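Local coordinates for protein RNA-dependent RNA Polymerase (Bombyx mori cytoplasmic polyhedrosis virus, PDB 6TZ0) that catalyses RNA-templated RNA synthesis, making plus strands during transcription and probably the complementary minus strands during replication of the viral double-stranded genome, at residues S227-N232 and R336-D341; K250-S255 and A304-P309. One frame throughout, in Å; residues are numbered along the deposited sequence.

Contact 1: S227-N232 and R336-D341; sequences SIVAMN and RAMTND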
ATOM      1  N   SER A 227      -1.354 -30.837  21.858  1.00 35.18           N
ATOM      2  CA  SER A 227      -0.042 -30.281  21.552  1.00 35.18           C
ATOM      3  C   SER A 227       0.883 -31.332  20.966  1.00 35.18           C
ATOM      4  O   SER A 227       1.720 -31.007  20.114  1.00 35.18           O
ATOM      5  CB  SER A 227       0.589 -29.678  22.800  1.00 35.18           C
ATOM      6  OG  SER A 227       0.952 -30.675  23.730  1.00 35.18           O
ATOM      7  N   ILE A 228       0.744 -32.588  21.406  1.00 35.84           N
ATOM      8  CA  ILE A 228       1.478 -33.685  20.777  1.00 35.84           C
ATOM      9  C   ILE A 228       1.089 -33.816  19.312  1.00 35.84           C
ATOM     10  O   ILE A 228       1.954 -33.926  18.435  1.00 35.84           O
ATOM     11  CB  ILE A 228       1.234 -35.002  21.528  1.00 35.84           C
ATOM     12  CG1 ILE A 228       1.745 -34.909  22.946  1.00 35.84           C
ATOM     13  CG2 ILE A 228       1.917 -36.155  20.840  1.00 35.84           C
ATOM     14  CD1 ILE A 228       1.328 -36.056  23.750  1.00 35.84           C
ATOM     15  N   VAL A 229      -0.219 -33.799  19.035  1.00 35.69           N
ATOM     16  CA  VAL A 229      -0.718 -33.916  17.661  1.00 35.69           C
ATOM     17  C   VAL A 229      -0.221 -32.756  16.795  1.00 35.69           C
ATOM     18  O   VAL A 229       0.223 -32.953  15.651  1.00 35.69           O
ATOM     19  CB  VAL A 229      -2.256 -33.997  17.670  1.00 35.69           C
ATOM     20  CG1 VAL A 229      -2.811 -34.039  16.258  1.00 35.69           C
ATOM     21  CG2 VAL A 229      -2.717 -35.204  18.451  1.00 35.69           C
ATOM     22  N   ALA A 230      -0.229 -31.541  17.356  1.00 35.61           N
ATOM     23  CA  ALA A 230       0.238 -30.358  16.642  1.00 35.61           C
ATOM     24  C   ALA A 230       1.723 -30.443  16.310  1.00 35.61           C
ATOM     25  O   ALA A 230       2.118 -30.217  15.160  1.00 35.61           O
ATOM     26  CB  ALA A 230      -0.054 -29.109  17.471  1.00 35.61           C
ATOM     27  N   MET A 231       2.559 -30.789  17.299  1.00 36.39           N
ATOM     28  CA  MET A 231       4.003 -30.854  17.069  1.00 36.39           C
ATOM     29  C   MET A 231       4.382 -31.988  16.121  1.00 36.39           C
ATOM     30  O   MET A 231       5.315 -31.839  15.318  1.00 36.39           O
ATOM     31  CB  MET A 231       4.743 -30.995  18.395  1.00 36.39           C
ATOM     32  CG  MET A 231       4.701 -29.758  19.264  1.00 36.39           C
ATOM     33  SD  MET A 231       5.409 -28.325  18.440  1.00 36.39           S
ATOM     34  CE  MET A 231       7.122 -28.806  18.298  1.00 36.39           C
ATOM     35  N   ASN A 232       3.665 -33.117  16.184  1.00 36.83           N
ATOM     36  CA  ASN A 232       3.910 -34.196  15.233  1.00 36.83           C
ATOM     37  C   ASN A 232       3.570 -33.765  13.814  1.00 36.83           C
ATOM     38  O   ASN A 232       4.301 -34.091  12.870  1.00 36.83           O
ATOM     39  CB  ASN A 232       3.098 -35.439  15.595  1.00 36.83           C
ATOM     40  CG  ASN A 232       3.544 -36.081  16.880  1.00 36.83           C
ATOM     41  OD1 ASN A 232       4.719 -36.060  17.223  1.00 36.83           O
ATOM     42  ND2 ASN A 232       2.609 -36.703  17.577  1.00 36.83           N
ATOM     43  N   ARG A 336      -6.954 -24.566  13.914  1.00 36.20           N
ATOM     44  CA  ARG A 336      -6.248 -23.325  13.598  1.00 36.20           C
ATOM     45  C   ARG A 336      -4.900 -23.276  14.300  1.00 36.20           C
ATOM     46  O   ARG A 336      -3.911 -22.809  13.727  1.00 36.20           O
ATOM     47  CB  ARG A 336      -7.082 -22.098  13.988  1.00 36.20           C
ATOM     48  CG  ARG A 336      -8.352 -21.906  13.193  1.00 36.20           C
ATOM     49  CD  ARG A 336      -8.007 -21.716  11.759  1.00 36.20           C
ATOM     50  NE  ARG A 336      -7.325 -20.454  11.503  1.00 36.20           N
ATOM     51  CZ  ARG A 336      -7.904 -19.406  10.938  1.00 36.20           C
ATOM     52  NH1 ARG A 336      -9.151 -19.500  10.512  1.00 36.20           N
ATOM     53  NH2 ARG A 336      -7.220 -18.293  10.744  1.00 36.20           N
ATOM     54  N   ALA A 337      -4.843 -23.754  15.544  1.00 36.05           N
ATOM     55  CA  ALA A 337      -3.560 -23.840  16.234  1.00 36.05           C
ATOM     56  C   ALA A 337      -2.675 -24.937  15.655  1.00 36.05           C
ATOM     57  O   ALA A 337      -1.448 -24.859  15.760  1.00 36.05           O
ATOM     58  CB  ALA A 337      -3.783 -24.075  17.724  1.00 36.05           C
ATOM     59  N   MET A 338      -3.271 -25.965  15.054  1.00 36.98           N
ATOM     60  CA  MET A 338      -2.486 -27.071  14.519  1.00 36.98           C
ATOM     61  C   MET A 338      -1.937 -26.795  13.129  1.00 36.98           C
ATOM     62  O   MET A 338      -0.925 -27.389  12.751  1.00 36.98           O
ATOM     63  CB  MET A 338      -3.316 -28.349  14.484  1.00 36.98           C
ATOM     64  CG  MET A 338      -3.563 -28.942  15.845  1.00 36.98           C
ATOM     65  SD  MET A 338      -4.622 -30.390  15.833  1.00 36.98           S
ATOM     66  CE  MET A 338      -4.782 -30.652  17.589  1.00 36.98           C
ATOM     67  N   THR A 339      -2.578 -25.937  12.343  1.00 38.70           N
ATOM     68  CA  THR A 339      -2.092 -25.670  10.994  1.00 38.70           C
ATOM     69  C   THR A 339      -1.318 -24.365  10.865  1.00 38.70           C
ATOM     70  O   THR A 339      -0.410 -24.276  10.039  1.00 38.70           O
ATOM     71  CB  THR A 339      -3.253 -25.673   9.997  1.00 38.70           C
ATOM     72  OG1 THR A 339      -4.277 -24.784  10.452  1.00 38.70           O
ATOM     73  CG2 THR A 339      -3.826 -27.063   9.829  1.00 38.70           C
ATOM     74  N   ASN A 340      -1.657 -23.342  11.643  1.00 43.82           N
ATOM     75  CA  ASN A 340      -0.916 -22.091  11.601  1.00 43.82           C
ATOM     76  C   ASN A 340       0.202 -22.122  12.632  1.00 43.82           C
ATOM     77  O   ASN A 340       0.074 -22.708  13.708  1.00 43.82           O
ATOM     78  CB  ASN A 340      -1.834 -20.891  11.852  1.00 43.82           C
ATOM     79  CG  ASN A 340      -1.172 -19.554  11.527  1.00 43.82           C
ATOM     80  OD1 ASN A 340      -0.024 -19.497  11.094  1.00 43.82           O
ATOM     81  ND2 ASN A 340      -1.906 -18.470  11.741  1.00 43.82           N
ATOM     82  N   ASP A 341       1.303 -21.461  12.289  1.00 46.03           N
ATOM     83  CA  ASP A 341       2.540 -21.535  13.050  1.00 46.03           C
ATOM     84  C   ASP A 341       2.813 -20.291  13.878  1.00 46.03           C
ATOM     85  O   ASP A 341       3.539 -20.373  14.872  1.00 46.03           O
ATOM     86  CB  ASP A 341       3.708 -21.735  12.089  1.00 46.03           C
ATOM     87  CG  ASP A 341       4.940 -22.276  12.756  1.00 46.03           C
ATOM     88  OD1 ASP A 341       4.880 -22.655  13.940  1.00 46.03           O
ATOM     89  OD2 ASP A 341       5.988 -22.311  12.086  1.00 46.03           O
TER
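M338 lies along one side of helix 224-237 and meets both V229 and A230. It has the largest buried surface of the three. Its CG sits over the methyl of A230, with M338 CG to A230 CB at 3.9 Å. Farther out, the thioether reaches the valine: M338 SD is 4.1 Å from V229 CG1, and M338 CE is equally far from that methyl. The methionine chain is fully extended beyond CG (chi2 176°, chi3 -175°). This carries the sulfur and terminal methyl past the alanine to the valine, where the two side chains cross at a slant. V229 presents CG1, the branch beside its own carbonyl carbon, and CB.

A230 points its CB at the other helix. Its small size lets the backbones come close, and A230 CA is 4.8 Å from M338 CA. No hydrogen bond joins the two segments; the closest atoms are apolar side-chain atoms of these three residues. All three residues are buried. F311 and Y314 of helix 309-320 also pack on M338, and E310 touches V229.

Helix 325-339 ends here, and N340 is the first residue to leave helical geometry. D341, just beyond, makes a salt bridge to K246. This is close helix-helix packing over an alanine, joining helix 224-237, in the N-terminal family region, to the end of helix 325-339.

Contact 2: K250-S255 and A304-P309; sequences KGIGRS and AELLYP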
ATOM      1  N   LYS A 250      -2.972 -25.809   3.811  1.00 43.32           N
ATOM      2  CA  LYS A 250      -3.446 -24.776   4.725  1.00 43.32           C
ATOM      3  C   LYS A 250      -4.971 -24.681   4.745  1.00 43.32           C
ATOM      4  O   LYS A 250      -5.552 -24.341   5.781  1.00 43.32           O
ATOM      5  CB  LYS A 250      -2.786 -23.448   4.329  1.00 43.32           C
ATOM      6  CG  LYS A 250      -3.059 -22.223   5.184  1.00 43.32           C
ATOM      7  CD  LYS A 250      -4.152 -21.330   4.615  1.00 43.32           C
ATOM      8  CE  LYS A 250      -3.760 -20.823   3.238  1.00 43.32           C
ATOM      9  NZ  LYS A 250      -2.533 -19.985   3.284  1.00 43.32           N
ATOM     10  N   GLY A 251      -5.634 -24.991   3.635  1.00 41.93           N
ATOM     11  CA  GLY A 251      -7.077 -24.867   3.580  1.00 41.93           C
ATOM     12  C   GLY A 251      -7.831 -26.157   3.818  1.00 41.93           C
ATOM     13  O   GLY A 251      -8.981 -26.130   4.258  1.00 41.93           O
ATOM     14  N   ILE A 252      -7.193 -27.290   3.517  1.00 41.66           N
ATOM     15  CA  ILE A 252      -7.817 -28.595   3.720  1.00 41.66           C
ATOM     16  C   ILE A 252      -8.000 -28.877   5.203  1.00 41.66           C
ATOM     17  O   ILE A 252      -9.050 -29.368   5.633  1.00 41.66           O
ATOM     18  CB  ILE A 252      -6.975 -29.685   3.032  1.00 41.66           C
ATOM     19  CG1 ILE A 252      -6.974 -29.492   1.524  1.00 41.66           C
ATOM     20  CG2 ILE A 252      -7.477 -31.070   3.355  1.00 41.66           C
ATOM     21  CD1 ILE A 252      -5.963 -30.371   0.839  1.00 41.66           C
ATOM     22  N   GLY A 253      -7.008 -28.534   6.014  1.00 40.63           N
ATOM     23  CA  GLY A 253      -7.081 -28.734   7.444  1.00 40.63           C
ATOM     24  C   GLY A 253      -8.003 -27.809   8.200  1.00 40.63           C
ATOM     25  O   GLY A 253      -8.127 -27.938   9.419  1.00 40.63           O
ATOM     26  N   ARG A 254      -8.658 -26.877   7.513  1.00 39.56           N
ATOM     27  CA  ARG A 254      -9.588 -25.941   8.125  1.00 39.56           C
ATOM     28  C   ARG A 254     -11.020 -26.099   7.647  1.00 39.56           C
ATOM     29  O   ARG A 254     -11.940 -25.933   8.446  1.00 39.56           O
ATOM     30  CB  ARG A 254      -9.138 -24.503   7.849  1.00 39.56           C
ATOM     31  CG  ARG A 254      -7.937 -24.023   8.641  1.00 39.56           C
ATOM     32  CD  ARG A 254      -7.462 -22.697   8.071  1.00 39.56           C
ATOM     33  NE  ARG A 254      -6.461 -22.026   8.890  1.00 39.56           N
ATOM     34  CZ  ARG A 254      -5.158 -22.243   8.823  1.00 39.56           C
ATOM     35  NH1 ARG A 254      -4.676 -23.138   7.978  1.00 39.56           N
ATOM     36  NH2 ARG A 254      -4.340 -21.575   9.617  1.00 39.56           N
ATOM     37  N   SER A 255     -11.231 -26.438   6.377  1.00 37.50           N
ATOM     38  CA  SER A 255     -12.529 -26.333   5.718  1.00 37.50           C
ATOM     39  C   SER A 255     -13.497 -27.467   6.063  1.00 37.50           C
ATOM     40  O   SER A 255     -14.579 -27.534   5.473  1.00 37.50           O
ATOM     41  CB  SER A 255     -12.328 -26.268   4.204  1.00 37.50           C
ATOM     42  OG  SER A 255     -11.774 -27.471   3.711  1.00 37.50           O
ATOM     43  N   ALA A 304      -8.140 -37.155   2.711  1.00 43.06           N
ATOM     44  CA  ALA A 304      -7.553 -38.463   2.965  1.00 43.06           C
ATOM     45  C   ALA A 304      -6.253 -38.653   2.200  1.00 43.06           C
ATOM     46  O   ALA A 304      -5.340 -39.316   2.703  1.00 43.06           O
ATOM     47  CB  ALA A 304      -8.541 -39.567   2.606  1.00 43.06           C
ATOM     48  N   GLU A 305      -6.135 -38.087   0.997  1.00 46.32           N
ATOM     49  CA  GLU A 305      -4.898 -38.290   0.251  1.00 46.32           C
ATOM     50  C   GLU A 305      -3.810 -37.268   0.565  1.00 46.32           C
ATOM     51  O   GLU A 305      -2.637 -37.543   0.300  1.00 46.32           O
ATOM     52  CB  GLU A 305      -5.168 -38.297  -1.257  1.00 46.32           C
ATOM     53  CG  GLU A 305      -5.664 -36.987  -1.812  1.00 46.32           C
ATOM     54  CD  GLU A 305      -5.974 -37.053  -3.294  1.00 46.32           C
ATOM     55  OE1 GLU A 305      -5.764 -38.125  -3.899  1.00 46.32           O
ATOM     56  OE2 GLU A 305      -6.445 -36.036  -3.849  1.00 46.32           O
ATOM     57  N   LEU A 306      -4.149 -36.114   1.136  1.00 43.13           N
ATOM     58  CA  LEU A 306      -3.151 -35.078   1.384  1.00 43.13           C
ATOM     59  C   LEU A 306      -2.626 -35.035   2.812  1.00 43.13           C
ATOM     60  O   LEU A 306      -1.436 -34.785   3.010  1.00 43.13           O
ATOM     61  CB  LEU A 306      -3.709 -33.698   1.025  1.00 43.13           C
ATOM     62  CG  LEU A 306      -3.339 -33.070  -0.319  1.00 43.13           C
ATOM     63  CD1 LEU A 306      -1.876 -32.737  -0.303  1.00 43.13           C
ATOM     64  CD2 LEU A 306      -3.629 -33.970  -1.489  1.00 43.13           C
ATOM     65  N   LEU A 307      -3.461 -35.242   3.817  1.00 41.43           N
ATOM     66  CA  LEU A 307      -3.033 -34.895   5.163  1.00 41.43           C
ATOM     67  C   LEU A 307      -2.288 -36.030   5.856  1.00 41.43           C
ATOM     68  O   LEU A 307      -2.395 -37.204   5.495  1.00 41.43           O
ATOM     69  CB  LEU A 307      -4.215 -34.466   6.028  1.00 41.43           C
ATOM     70  CG  LEU A 307      -4.820 -33.107   5.696  1.00 41.43           C
ATOM     71  CD1 LEU A 307      -5.971 -32.854   6.608  1.00 41.43           C
ATOM     72  CD2 LEU A 307      -3.793 -32.026   5.867  1.00 41.43           C
ATOM     73  N   TYR A 308      -1.510 -35.640   6.857  1.00 40.95           N
ATOM     74  CA  TYR A 308      -0.876 -36.576   7.767  1.00 40.95           C
ATOM     75  C   TYR A 308      -1.946 -37.316   8.564  1.00 40.95           C
ATOM     76  O   TYR A 308      -2.824 -36.672   9.149  1.00 40.95           O
ATOM     77  CB  TYR A 308       0.062 -35.786   8.677  1.00 40.95           C
ATOM     78  CG  TYR A 308       0.809 -36.548   9.735  1.00 40.95           C
ATOM     79  CD1 TYR A 308       1.748 -37.512   9.398  1.00 40.95           C
ATOM     80  CD2 TYR A 308       0.651 -36.229  11.073  1.00 40.95           C
ATOM     81  CE1 TYR A 308       2.454 -38.186  10.370  1.00 40.95           C
ATOM     82  CE2 TYR A 308       1.358 -36.886  12.052  1.00 40.95           C
ATOM     83  CZ  TYR A 308       2.254 -37.864  11.698  1.00 40.95           C
ATOM     84  OH  TYR A 308       2.952 -38.520  12.685  1.00 40.95           O
ATOM     85  N   PRO A 309      -1.915 -38.655   8.601  1.00 42.13           N
ATOM     86  CA  PRO A 309      -3.087 -39.410   9.076  1.00 42.13           C
ATOM     87  C   PRO A 309      -3.382 -39.286  10.561  1.00 42.13           C
ATOM     88  O   PRO A 309      -4.506 -39.601  10.963  1.00 42.13           O
ATOM     89  CB  PRO A 309      -2.746 -40.857   8.697  1.00 42.13           C
ATOM     90  CG  PRO A 309      -1.282 -40.883   8.580  1.00 42.13           C
ATOM     91  CD  PRO A 309      -0.881 -39.547   8.055  1.00 42.13           C
TER
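I252 overlaps two consecutive leucines, L306 and L307, using a different branch for each. Its CD1 meets the first: I252 CD1 is 3.9 Å from L306 CG and nearly as close to L306 CB. These side chains cross at about a right angle. Its CG2 meets the second, with I252 CG2 to L307 CD1 at 4.0 Å. Here the side chains run past each other in opposite directions. The split follows from chi1 of -65°, which sets CG2 beside the carbonyl carbon and CG1, bearing CD1, beside the backbone N. L307 CD1 also faces the backbone of the loop, lying 4.3 Å from G253 CA.

No hydrogen bond crosses between the segments. The loop is instead held from within. R254 NH1 donates to K250 O at 2.7 Å, on a lone pair and in the carbonyl plane. The guanidinium uses its edge for this bond. G251 O takes two donors, S255 N and S255 OG, which come from opposite faces of its carbonyl plane; S255 OG is 3.1 Å from G251 O. R254 also forms a salt bridge to D483 through NH2.

I249 extends the apolar patch by touching both leucines, and I252 reaches back to K302 and R303. The loop between helices 242-248 and 257-264 thus packs on L306, at the end of helix 295-306, and on L307, the first residue past it. Y308 then occupies the N-cap position of helix 309-320.

Overall arrangement
The centres of contacts 1 and 2 lie about 13 Å apart, on the same side of the chain's centre. Along the chain, contact 2 is nested within the loop closed by contact 1: 227-232, 250-255, 304-309, then 336-341. The two meet mainly through R254 of contact 2, which lies beside R336 and packs on N340 at the end of helix 325-339. Helix 309-320 follows contact 2 and packs on M338 of contact 1. Contact 1 pairs helices 224-237 and 325-339, and contact 2 sets the loop after helix 242-248 against the end of helix 295-306. Both lie away from the annotated nucleotide and metal sites.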